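Local coordinates for hypothetical protein Atu1540 (Agrobacterium tumefaciens str. C58, PDB 2HWJ) that is of unknown function but belongs to the putative ParB-like nuclease family, so a nuclease-like role is possible though unproven, at residues L139-L143 / A181-M186; G160-F164 / E193-P198. All blocks are in the same frame, centred on the assembly; numbering follows the deposited sequence.

Contact 1: residues L139-L143 / A181-M186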
loop_
_atom_site.group_PDB
_atom_site.type_symbol
_atom_site.label_atom_id
_atom_site.label_comp_id
_atom_site.label_asym_id
_atom_site.label_seq_id
_atom_site.Cartn_x
_atom_site.Cartn_y
_atom_site.Cartn_z
ATOM N N LEU A 139 -11.187 -2.504 24.099
ATOM C CA LEU A 139 -10.949 -3.929 24.142
ATOM C C LEU A 139 -10.042 -4.338 22.978
ATOM O O LEU A 139 -9.033 -4.974 23.225
ATOM C CB LEU A 139 -12.260 -4.708 24.087
ATOM C CG LEU A 139 -12.045 -6.204 24.344
ATOM C CD1 LEU A 139 -11.542 -6.505 25.769
ATOM C CD2 LEU A 139 -13.249 -7.011 24.026
ATOM N N ALA A 140 -10.391 -3.940 21.739
ATOM C CA ALA A 140 -9.580 -4.224 20.597
ATOM C C ALA A 140 -8.134 -3.672 20.790
ATOM O O ALA A 140 -7.164 -4.335 20.457
ATOM C CB ALA A 140 -10.226 -3.716 19.354
ATOM N N GLY A 141 -7.968 -2.503 21.384
ATOM C CA GLY A 141 -6.580 -1.984 21.648
ATOM C C GLY A 141 -5.847 -2.950 22.557
ATOM O O GLY A 141 -4.704 -3.358 22.276
ATOM N N ALA A 142 -6.522 -3.391 23.617
ATOM C CA ALA A 142 -5.835 -4.054 24.699
ATOM C C ALA A 142 -5.465 -5.392 24.166
ATOM O O ALA A 142 -4.381 -5.898 24.491
ATOM C CB ALA A 142 -6.718 -4.200 25.845
ATOM N N LEU A 143 -6.330 -5.924 23.295
ATOM C CA LEU A 143 -6.149 -7.218 22.653
ATOM C C LEU A 143 -4.864 -7.224 21.905
ATOM O O LEU A 143 -4.103 -8.194 21.961
ATOM C CB LEU A 143 -7.200 -7.428 21.595
ATOM C CG LEU A 143 -7.833 -8.751 21.195
ATOM C CD1 LEU A 143 -8.299 -8.667 19.744
ATOM C CD2 LEU A 143 -6.944 -9.893 21.364
ATOM N N ALA A 181 -13.297 -10.025 29.700
ATOM C CA ALA A 181 -13.672 -9.752 28.320
ATOM C C ALA A 181 -12.435 -9.898 27.429
ATOM O O ALA A 181 -12.555 -10.312 26.276
ATOM C CB ALA A 181 -14.283 -8.384 28.165
ATOM N N LEU A 182 -11.262 -9.596 27.979
ATOM C CA LEU A 182 -10.050 -9.595 27.215
ATOM C C LEU A 182 -9.723 -11.042 26.969
ATOM O O LEU A 182 -9.357 -11.432 25.856
ATOM C CB LEU A 182 -8.923 -8.971 28.048
ATOM C CG LEU A 182 -7.795 -8.264 27.336
ATOM C CD1 LEU A 182 -6.548 -8.220 28.201
ATOM C CD2 LEU A 182 -7.521 -8.881 25.967
ATOM N N ALA A 183 -9.915 -11.844 28.020
ATOM C CA ALA A 183 -9.597 -13.281 27.972
ATOM C C ALA A 183 -10.443 -13.962 26.903
ATOM O O ALA A 183 -9.948 -14.810 26.166
ATOM C CB ALA A 183 -9.751 -13.979 29.406
ATOM N N GLU A 184 -11.701 -13.558 26.803
ATOM C CA GLU A 184 -12.546 -14.051 25.743
ATOM C C GLU A 184 -12.049 -13.657 24.370
ATOM O O GLU A 184 -11.983 -14.510 23.484
ATOM C CB GLU A 184 -14.005 -13.629 25.947
ATOM C CG GLU A 184 -14.741 -14.753 26.622
ATOM C CD GLU A 184 -16.174 -15.017 26.082
ATOM O OE1 GLU A 184 -16.511 -14.592 24.913
ATOM O OE2 GLU A 184 -16.946 -15.698 26.851
ATOM N N ALA A 185 -11.712 -12.384 24.220
ATOM C CA ALA A 185 -11.264 -11.840 22.978
ATOM C C ALA A 185 -10.036 -12.583 22.487
ATOM O O ALA A 185 -9.846 -12.901 21.275
ATOM C CB ALA A 185 -10.906 -10.366 23.172
HETATM N N MSE A 186 -9.176 -12.845 23.457
HETATM C CA MSE A 186 -7.958 -13.590 23.212
HETATM C C MSE A 186 -8.266 -15.037 22.722
HETATM O O MSE A 186 -7.634 -15.533 21.780
HETATM C CB MSE A 186 -7.108 -13.520 24.462
HETATM C CG MSE A 186 -5.801 -14.158 24.358
HETATM SE SE MSE A 186 -4.741 -13.433 22.886
HETATM C CE MSE A 186 -3.065 -14.470 23.255
#

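Contact 2: residues G160-F164 / E193-P198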
loop_
_atom_site.group_PDB
_atom_site.type_symbol
_atom_site.label_atom_id
_atom_site.label_comp_id
_atom_site.label_asym_id
_atom_site.label_seq_id
_atom_site.Cartn_x
_atom_site.Cartn_y
_atom_site.Cartn_z
ATOM N N GLY A 160 -11.790 -2.673 13.058
ATOM C CA GLY A 160 -12.198 -3.969 12.493
ATOM C C GLY A 160 -12.305 -5.055 13.530
ATOM O O GLY A 160 -13.287 -5.800 13.589
ATOM N N TRP A 161 -11.315 -5.098 14.400
ATOM C CA TRP A 161 -11.327 -6.004 15.547
ATOM C C TRP A 161 -12.429 -5.643 16.542
ATOM O O TRP A 161 -13.131 -6.542 17.055
ATOM C CB TRP A 161 -9.953 -6.043 16.213
ATOM C CG TRP A 161 -9.020 -6.910 15.399
ATOM C CD1 TRP A 161 -8.219 -6.517 14.361
ATOM C CD2 TRP A 161 -8.892 -8.323 15.484
ATOM N NE1 TRP A 161 -7.586 -7.583 13.836
ATOM C CE2 TRP A 161 -7.976 -8.711 14.496
ATOM C CE3 TRP A 161 -9.446 -9.306 16.336
ATOM C CZ2 TRP A 161 -7.572 -10.024 14.329
ATOM C CZ3 TRP A 161 -9.058 -10.627 16.166
ATOM C CH2 TRP A 161 -8.113 -10.972 15.165
ATOM N N ALA A 162 -12.607 -4.347 16.793
ATOM C CA ALA A 162 -13.676 -3.940 17.673
ATOM C C ALA A 162 -15.053 -4.341 17.114
ATOM O O ALA A 162 -15.892 -4.804 17.839
ATOM C CB ALA A 162 -13.609 -2.448 17.954
ATOM N N ASP A 163 -15.281 -4.193 15.821
ATOM C CA ASP A 163 -16.540 -4.630 15.317
ATOM C C ASP A 163 -16.706 -6.186 15.465
ATOM O O ASP A 163 -17.738 -6.689 15.889
ATOM C CB ASP A 163 -16.760 -4.081 13.905
ATOM C CG ASP A 163 -17.834 -4.886 13.129
ATOM O OD1 ASP A 163 -18.978 -5.049 13.674
ATOM O OD2 ASP A 163 -17.569 -5.386 11.991
ATOM N N PHE A 164 -15.671 -6.955 15.181
ATOM C CA PHE A 164 -15.730 -8.397 15.379
ATOM C C PHE A 164 -16.132 -8.699 16.840
ATOM O O PHE A 164 -17.110 -9.383 17.080
ATOM C CB PHE A 164 -14.360 -8.954 15.012
ATOM C CG PHE A 164 -14.167 -10.428 15.290
ATOM C CD1 PHE A 164 -14.689 -11.383 14.451
ATOM C CD2 PHE A 164 -13.370 -10.855 16.347
ATOM C CE1 PHE A 164 -14.468 -12.716 14.675
ATOM C CE2 PHE A 164 -13.163 -12.213 16.566
ATOM C CZ PHE A 164 -13.718 -13.117 15.734
ATOM N N GLU A 193 -12.358 -18.367 13.379
ATOM C CA GLU A 193 -13.390 -17.389 13.080
ATOM C C GLU A 193 -12.893 -15.942 12.771
ATOM O O GLU A 193 -13.508 -15.196 11.971
ATOM C CB GLU A 193 -14.381 -17.346 14.220
ATOM C CG GLU A 193 -15.758 -16.744 13.780
ATOM C CD GLU A 193 -16.978 -17.284 14.574
ATOM O OE1 GLU A 193 -17.497 -16.589 15.523
ATOM O OE2 GLU A 193 -17.406 -18.422 14.238
ATOM N N ALA A 194 -11.787 -15.554 13.401
ATOM C CA ALA A 194 -11.193 -14.278 13.181
ATOM C C ALA A 194 -10.229 -14.315 12.006
ATOM O O ALA A 194 -9.509 -13.329 11.782
ATOM C CB ALA A 194 -10.470 -13.847 14.428
ATOM N N ARG A 195 -10.182 -15.412 11.242
ATOM C CA ARG A 195 -9.158 -15.506 10.182
ATOM C C ARG A 195 -9.161 -14.409 9.124
ATOM O O ARG A 195 -8.151 -14.154 8.533
ATOM C CB ARG A 195 -9.116 -16.888 9.518
ATOM C CG ARG A 195 -10.260 -17.154 8.510
ATOM C CD ARG A 195 -10.441 -18.660 8.135
ATOM N NE ARG A 195 -11.869 -18.948 7.885
ATOM C CZ ARG A 195 -12.670 -19.723 8.636
ATOM N NH1 ARG A 195 -12.225 -20.368 9.704
ATOM N NH2 ARG A 195 -13.937 -19.884 8.304
ATOM N N HIS A 196 -10.290 -13.763 8.914
ATOM C CA HIS A 196 -10.519 -12.794 7.839
ATOM C C HIS A 196 -10.112 -11.421 8.263
ATOM O O HIS A 196 -10.240 -10.510 7.482
ATOM C CB HIS A 196 -11.994 -12.683 7.566
ATOM C CG HIS A 196 -12.759 -12.405 8.806
ATOM N ND1 HIS A 196 -13.300 -11.168 9.085
ATOM C CD2 HIS A 196 -12.938 -13.154 9.925
ATOM C CE1 HIS A 196 -13.847 -11.190 10.290
ATOM N NE2 HIS A 196 -13.627 -12.376 10.827
ATOM N N LEU A 197 -9.667 -11.249 9.506
ATOM C CA LEU A 197 -9.298 -9.940 10.033
ATOM C C LEU A 197 -7.858 -9.595 9.788
ATOM O O LEU A 197 -7.018 -10.484 9.745
ATOM C CB LEU A 197 -9.529 -9.885 11.513
ATOM C CG LEU A 197 -11.022 -9.878 11.902
ATOM C CD1 LEU A 197 -11.174 -10.233 13.384
ATOM C CD2 LEU A 197 -11.727 -8.545 11.585
ATOM N N PRO A 198 -7.523 -8.296 9.675
ATOM C CA PRO A 198 -6.127 -7.963 9.375
ATOM C C PRO A 198 -5.269 -8.206 10.593
ATOM O O PRO A 198 -5.635 -7.824 11.694
ATOM C CB PRO A 198 -6.196 -6.461 9.141
ATOM C CG PRO A 198 -7.375 -5.991 10.009
ATOM C CD PRO A 198 -8.362 -7.092 9.903
#

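Contact 1: residues L139-L143 / A181-M186
Two helices cross here: the axes of segments 139-143 and 181-186 come within 9.8 Å of each other, with a signed crossing angle of -64°. Leu139 opens the contact. With chi1 near 180° (t) and chi2 near +60° (p), it brings its two methyls onto the other helix, one against the backbone and one against a side chain: Leu139 CD1 lies 3.7 Å from Leu182 CA and 4.1 Å from Ala181 CB, while Leu139 CD2 sits 4.2 Å from Ala185 CB. Ile169 and Leu165 also pack on Leu139, which is buried. One turn on, Ala142 points its CA-to-CB bond toward segment 181-186, and Ala142 CB is 4.5 Å from Leu182 CG. Leu143 follows at the point of closest backbone approach, Leu143 CA lying 6.5 Å from Leu182 CA. Leu182 CD2 reaches that same Leu143 CA at 4.0 Å, and Leu143 CG meets Ala185 CB at 4.0 Å. Beyond it, Leu143 CD2 lies 4.4 Å from SE of selenomethionine Met186. Ala185 thus meets both Leu139 and Leu143, one helical turn apart, and its small side chain lets both leucines come close to the second helix. No hydrogen bond joins the segments, and the summed buried area is 296 Å². The chemistry is that of apolar packing between helices 135-146 and 178-189, dependent on shape and the exclusion of water rather than on directional bonds.

Contact 2: residues G160-F164 / E193-P198
A single directional bond fixes one end of this contact: Trp161 NE1 donates to Pro198 O at 2.9 Å, with a nearly linear N-H...O angle of 170°. CH-pi interactions form its middle. Leu197 CD1 stands 3.4 Å from the centroid of the Trp161 six-membered ring, 5° off the normal, and 3.8 Å from the Phe164 ring centroid, 22° off, so one methyl is held between two aromatic faces. The type I beta turn from Ala194 to Leu197, with Leu197 N bonded to Ala194 O at 3.1 Å, presents both apolar side chains to the helix. Among the apolar contacts, Ala194 CB touches Trp161 CH2 at 3.8 Å and Phe164 CZ at 3.6 Å. At the charged margin Glu193 OE1 forms a salt bridge with Arg168, while Glu193 O is hydrogen-bonded to His93 of the second subunit. The chemistry implies that the loop after helix 178-189 is held on helix 157-166 by CH-pi and apolar packing of Leu197 and Ala194 on Trp161 and Phe164, with the indole N-H satisfied by a backbone carbonyl.

Overall arrangement
Contacts 1 and 2 belong to the same C-terminal helical part of the chain, contact 2 adding the loop after helix 178-189; their centres are 12 Å apart and each about 17 Å from the centre of the chain. Helices 135-146 and 157-166 are consecutive, and their partners follow in the same order, so the two pairings alternate along the sequence. They touch directly: Ala140 CB packs 3.6 Å from Ala162 N, and Leu143 CD1 lies 3.7 Å from Trp161 CE3. Leu143 and Trp161 thereby join the apolar interfaces, and Ala189 of helix 178-189 packs on both. Contact 1 is untouched by other chains, whereas contact 2 also borders the second subunit, where Asp163 OD2 is hydrogen-bonded to Ser101 OG of that subunit.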